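Hemin ABC transporter, periplasmic hemin-binding protein HutB (Vibrio cholerae, PDB 5KHL) probably binds heme in the periplasm and hands it to an ABC transporter for import across the inner membrane. Local coordinates at residues 115-118 with 119-122; 252-256 with 257-261; 24-27 with 28-32. One frame throughout, in Å; residues are numbered along the deposited sequence.

Contact 1: 115-118 with 119-122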
# COMPACT_ATOMS: atom_id res chain seq x y z
N ASP A 115 -7.39 6.74 -13.17
CA ASP A 115 -7.83 6.83 -14.57
C ASP A 115 -8.15 5.46 -15.14
O ASP A 115 -9.17 5.28 -15.80
CB ASP A 115 -6.77 7.51 -15.45
CG ASP A 115 -6.76 9.01 -15.33
OD1 ASP A 115 -5.71 9.58 -15.66
OD2 ASP A 115 -7.78 9.61 -14.92
N GLN A 116 -7.26 4.50 -14.88
CA GLN A 116 -7.38 3.15 -15.44
C GLN A 116 -8.66 2.48 -14.97
O GLN A 116 -9.37 1.88 -15.76
CB GLN A 116 -6.17 2.29 -15.08
CG GLN A 116 -4.93 2.57 -15.94
CD GLN A 116 -3.66 2.00 -15.33
OE1 GLN A 116 -3.48 2.00 -14.12
NE2 GLN A 116 -2.77 1.49 -16.18
N ILE A 117 -8.97 2.65 -13.68
CA ILE A 117 -10.19 2.08 -13.09
C ILE A 117 -11.47 2.80 -13.51
O ILE A 117 -12.46 2.15 -13.86
CB ILE A 117 -10.12 2.10 -11.53
CG1 ILE A 117 -8.98 1.22 -11.01
CG2 ILE A 117 -11.46 1.69 -10.94
CD1 ILE A 117 -8.70 0.00 -11.87
N ALA A 118 -11.45 4.13 -13.44
CA ALA A 118 -12.59 4.96 -13.85
C ALA A 118 -13.05 4.61 -15.26
O ALA A 118 -14.25 4.59 -15.56
CB ALA A 118 -12.24 6.44 -13.77
N GLN A 119 -12.08 4.33 -16.13
CA GLN A 119 -12.36 3.91 -17.49
C GLN A 119 -13.05 2.53 -17.58
O GLN A 119 -14.05 2.36 -18.28
CB GLN A 119 -11.05 3.89 -18.29
CG GLN A 119 -11.24 3.73 -19.79
CD GLN A 119 -9.97 3.28 -20.49
OE1 GLN A 119 -9.90 3.23 -21.72
NE2 GLN A 119 -8.95 2.95 -19.70
N ILE A 120 -12.51 1.54 -16.86
CA ILE A 120 -13.06 0.18 -16.89
C ILE A 120 -14.46 0.15 -16.30
O ILE A 120 -15.36 -0.48 -16.85
CB ILE A 120 -12.17 -0.81 -16.13
CG1 ILE A 120 -10.75 -0.83 -16.72
CG2 ILE A 120 -12.78 -2.22 -16.15
CD1 ILE A 120 -9.66 -1.21 -15.71
N THR A 121 -14.63 0.87 -15.19
CA THR A 121 -15.90 0.87 -14.46
C THR A 121 -16.86 1.96 -14.93
O THR A 121 -17.95 2.12 -14.38
CB THR A 121 -15.65 1.04 -12.96
OG1 THR A 121 -15.08 2.33 -12.71
CG2 THR A 121 -14.70 -0.04 -12.46
N HIS A 122 -16.45 2.70 -15.97
CA HIS A 122 -17.27 3.74 -16.57
C HIS A 122 -17.71 4.80 -15.57
O HIS A 122 -18.85 5.26 -15.60
CB HIS A 122 -18.48 3.12 -17.25
CG HIS A 122 -18.15 1.97 -18.16
ND1 HIS A 122 -17.41 2.12 -19.31
CD2 HIS A 122 -18.44 0.65 -18.07
CE1 HIS A 122 -17.27 0.95 -19.90
NE2 HIS A 122 -17.89 0.04 -19.17
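A Schellman motif closes the C-terminal end of helix 107-120, and beside it T121 folds back onto I117 one turn earlier. The carbonyl oxygen of I117 is gripped twice: T121 N approaches at 2.8 Å with an N-H...O angle of 166°, while T121 OG1 donates to the same I117 O over 2.9 Å. The hydroxyl comes from above the carbonyl plane, 42° out of it, and so leaves the straight approach to the amide. Its place follows from chi1 of 65°, which sets OG1 between the backbone N and the carbonyl carbon and swings CG2 across to I117 CG2 at 4.0 Å. Facing strand 75-78, I117 CD1 meets I120 CD1 at 4.1 Å, the two side chains crossing at a slant and both touching I77. Q119 N still bonds D115 O at 3.1 Å, whereas the bond from I120 N to Q116 O is weak. D115 and Q116 turn their polar ends to K131 and N102. After T121 the chain enters positive phi at H122, one face of whose ring has I120 O above it, shifted toward the rim. The threonine hydroxyl, also bonded to T123, thus ties the final turn to the chain that leaves it.

Contact 2: 252-256 with 257-261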
# COMPACT_ATOMS: atom_id res chain seq x y z
N GLY A 252 -0.04 -2.39 -3.36
CA GLY A 252 -0.73 -2.08 -4.60
C GLY A 252 -0.39 -0.96 -5.60
O GLY A 252 -0.88 -1.08 -6.72
N GLY A 253 0.35 0.11 -5.29
CA GLY A 253 0.93 0.47 -4.01
C GLY A 253 0.46 1.78 -3.36
O GLY A 253 -0.20 1.70 -2.32
N LEU A 254 0.80 2.97 -3.89
CA LEU A 254 0.38 4.21 -3.19
C LEU A 254 -1.07 4.54 -3.46
O LEU A 254 -1.47 4.78 -4.59
CB LEU A 254 1.24 5.42 -3.56
CG LEU A 254 0.96 6.70 -2.71
CD1 LEU A 254 1.71 6.71 -1.38
CD2 LEU A 254 1.22 8.01 -3.48
N GLY A 255 -1.87 4.57 -2.41
CA GLY A 255 -3.31 4.71 -2.57
C GLY A 255 -3.96 5.68 -1.60
O GLY A 255 -3.28 6.50 -0.97
N LEU A 256 -5.28 5.57 -1.48
CA LEU A 256 -6.06 6.49 -0.65
C LEU A 256 -5.77 6.28 0.83
O LEU A 256 -5.63 7.24 1.59
CB LEU A 256 -7.55 6.32 -0.93
CG LEU A 256 -7.94 6.43 -2.41
CD1 LEU A 256 -9.45 6.39 -2.55
CD2 LEU A 256 -7.37 7.70 -3.06
N LYS A 257 -5.68 5.00 1.21
CA LYS A 257 -5.26 4.62 2.56
C LYS A 257 -3.84 5.12 2.89
O LYS A 257 -3.58 5.56 4.00
CB LYS A 257 -5.33 3.10 2.72
CG LYS A 257 -5.25 2.60 4.16
CD LYS A 257 -6.47 3.05 4.98
CE LYS A 257 -6.10 3.31 6.44
NZ LYS A 257 -5.58 2.10 7.13
N SER A 258 -2.94 5.05 1.91
CA SER A 258 -1.58 5.55 2.07
C SER A 258 -1.60 7.01 2.47
O SER A 258 -0.96 7.41 3.44
CB SER A 258 -0.78 5.40 0.78
OG SER A 258 -1.13 4.22 0.09
N LEU A 259 -2.36 7.81 1.72
CA LEU A 259 -2.51 9.23 2.01
C LEU A 259 -3.11 9.51 3.40
O LEU A 259 -2.68 10.43 4.09
CB LEU A 259 -3.38 9.87 0.92
CG LEU A 259 -2.87 9.81 -0.53
CD1 LEU A 259 -3.52 10.88 -1.35
CD2 LEU A 259 -1.35 9.94 -0.59
N GLN A 260 -4.12 8.71 3.78
CA GLN A 260 -4.77 8.81 5.08
C GLN A 260 -3.84 8.45 6.25
O GLN A 260 -3.80 9.15 7.25
CB GLN A 260 -6.04 7.92 5.11
CG GLN A 260 -7.25 8.52 5.86
CD GLN A 260 -8.01 9.61 5.07
OE1 GLN A 260 -8.16 9.54 3.85
NE2 GLN A 260 -8.50 10.63 5.79
N GLU A 261 -3.10 7.35 6.12
CA GLU A 261 -2.05 7.02 7.09
C GLU A 261 -0.99 8.09 7.17
O GLU A 261 -0.54 8.43 8.26
CB GLU A 261 -1.36 5.70 6.72
CG GLU A 261 -2.19 4.49 7.02
CD GLU A 261 -2.55 4.40 8.47
OE1 GLU A 261 -1.85 3.66 9.20
OE2 GLU A 261 -3.52 5.06 8.89
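S258 and G255 meet at the N-terminal start of helix 256-269, with G255 as N-cap, and this is the tight part of the contact. G255 N gives its hydrogen to S258 OG over 2.6 Å, nearly straight at 168°. It is the half of a capping box in which the third residue of the helix receives the N-cap N-H; a glycine N-cap has no side chain with which to return it. S258 chi1 of -35° lays OG beside its own backbone N and back over the helix start. The buried hydroxyl thus has two bonds, accepting from G255 N and bonding A249 O. L254 closes the same spot with its tip: CG stands anti to the backbone N (chi1 -172°), and CD1 comes to 3.5 Å from S258 CB. The other methyl, L254 CD2, reaches L259 CD2 at 4.3 Å, a more relaxed touch. V171, T174 and I175 of helix 171-178 pack on L254, and L259 leans on I138 of the long helix 125-143, which in this family joins the two lobes. The first helical turn is set by L259 N to G255 O, 3.1 Å, and the next two amides, of L256 and K257, are taken by the carboxylate of E28 of helix 24-32.

The outer flank is looser. Q260 N bonds L256 O at 3.0 Å, but the side chain of Q260 is exposed and offers L256 little beyond CB, 3.6 Å from that same L256 O. K257 bends along its length, and its ammonium has a long, weak ion pair with D246. Inside, then, a buried serine hydroxyl accepts the N-cap N-H, whereas on the outer flank a backbone bond carries the contact.

Contact 3: 24-27 with 28-32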
# COMPACT_ATOMS: atom_id res chain seq x y z
N SER A 24 -6.02 -5.03 -3.36
CA SER A 24 -6.47 -4.00 -2.43
C SER A 24 -6.51 -2.59 -3.08
O SER A 24 -7.49 -1.86 -2.93
CB SER A 24 -5.56 -4.00 -1.19
OG SER A 24 -6.06 -3.13 -0.19
N ALA A 25 -5.45 -2.23 -3.80
CA ALA A 25 -5.37 -0.94 -4.46
C ALA A 25 -6.44 -0.80 -5.54
O ALA A 25 -6.90 0.30 -5.81
CB ALA A 25 -3.97 -0.74 -5.08
N VAL A 26 -6.83 -1.92 -6.15
CA VAL A 26 -7.95 -1.87 -7.10
C VAL A 26 -9.27 -1.62 -6.37
O VAL A 26 -10.04 -0.72 -6.72
CB VAL A 26 -8.07 -3.16 -7.93
CG1 VAL A 26 -9.16 -3.01 -8.97
CG2 VAL A 26 -6.74 -3.50 -8.59
N THR A 27 -9.51 -2.42 -5.33
CA THR A 27 -10.76 -2.36 -4.59
C THR A 27 -11.07 -0.97 -4.01
O THR A 27 -12.20 -0.52 -4.10
CB THR A 27 -10.75 -3.38 -3.44
OG1 THR A 27 -10.58 -4.69 -3.98
CG2 THR A 27 -12.04 -3.33 -2.63
N GLU A 28 -10.07 -0.31 -3.44
CA GLU A 28 -10.32 0.98 -2.79
C GLU A 28 -10.79 2.00 -3.83
O GLU A 28 -11.76 2.72 -3.60
CB GLU A 28 -9.09 1.50 -2.00
CG GLU A 28 -7.81 1.68 -2.81
CD GLU A 28 -6.79 2.64 -2.17
OE1 GLU A 28 -6.68 2.74 -0.93
OE2 GLU A 28 -6.07 3.31 -2.95
N LEU A 29 -10.14 2.03 -4.99
CA LEU A 29 -10.52 2.97 -6.02
C LEU A 29 -11.92 2.65 -6.55
O LEU A 29 -12.76 3.55 -6.67
CB LEU A 29 -9.47 2.99 -7.14
CG LEU A 29 -8.09 3.49 -6.68
CD1 LEU A 29 -7.10 3.57 -7.82
CD2 LEU A 29 -8.19 4.84 -5.99
N ILE A 30 -12.20 1.37 -6.81
CA ILE A 30 -13.52 0.92 -7.25
C ILE A 30 -14.62 1.39 -6.29
O ILE A 30 -15.68 1.89 -6.71
CB ILE A 30 -13.58 -0.64 -7.41
CG1 ILE A 30 -12.60 -1.10 -8.49
CG2 ILE A 30 -15.00 -1.11 -7.76
CD1 ILE A 30 -12.72 -2.55 -8.88
N LEU A 31 -14.36 1.26 -5.00
CA LEU A 31 -15.25 1.79 -3.98
C LEU A 31 -15.29 3.33 -4.02
O LEU A 31 -16.36 3.93 -3.98
CB LEU A 31 -14.83 1.29 -2.59
CG LEU A 31 -15.40 -0.02 -2.02
CD1 LEU A 31 -15.38 -1.15 -3.03
CD2 LEU A 31 -14.64 -0.44 -0.76
N ALA A 32 -14.12 3.97 -4.11
CA ALA A 32 -14.05 5.44 -4.05
C ALA A 32 -14.81 6.07 -5.19
O ALA A 32 -15.36 7.15 -5.06
CB ALA A 32 -12.61 5.92 -4.07
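The carboxylate of E28 is the one flat side-chain group here, and it meets segment 24-27 through its stem rather than through a face: E28 CG lies 3.4 Å from A25 O. Chi1 of 58° places that CG between the backbone N and the carbonyl carbon, and the extended chain beyond it carries the carboxylate away from its own helix. Each carboxylate oxygen then takes one backbone N-H at the start of helix 256-269, OE2 that of L256 and OE1 that of K257.

The remaining contacts run along helix 24-32, the helix of the beta-alpha-beta unit formed with strands 19-21 and 39-42. V26 and I30 lie side by side, with V26 CG1 3.6 Å from I30 CD1; I30 CG1 sits still nearer the backbone, 3.1 Å from V26 O. Both side chains touch S21 of strand 19-21. One residue on, T27 and L31 lie side by side in the same way but further apart, T27 CG2 to L31 CD1 at 4.0 Å. T27 turns its other branch away: OG1 is anti to the carbonyl carbon (chi1 -60°) and is hydrogen-bonded to S46 and S21. Beneath these side chains, I30 N reaches V26 O over 3.0 Å at 173°, and L31 N reaches T27 O over 2.9 Å.

The helix thus turns V26 and I30 to the sheet and E28 to a roughly opposite side, where two N-H donors and the positive end of helix 256-269 would probably favour a charged carboxylate.

How the contacts relate
Contacts 1 and 3 sit in neighbouring helices packed near the parallel sheet and touch through I117 against V26, L29 and I30, an apolar join. Contacts 2 and 3 touch by polar means, from the E28 carboxylate to backbone amides, supplemented by A25 CB against G252 O. Contacts 1 and 2 do not touch; their nearest atoms are about 8 Å apart. Contact 2 lies nearest the middle of the chain, its centre about 6 Å from the chain centre, and like contact 3 is mostly buried; contact 1, at about 20 Å, is partly open. All three use helix geometry differently: contact 1 finishes a helix, contact 2 starts one, contact 3 runs through one.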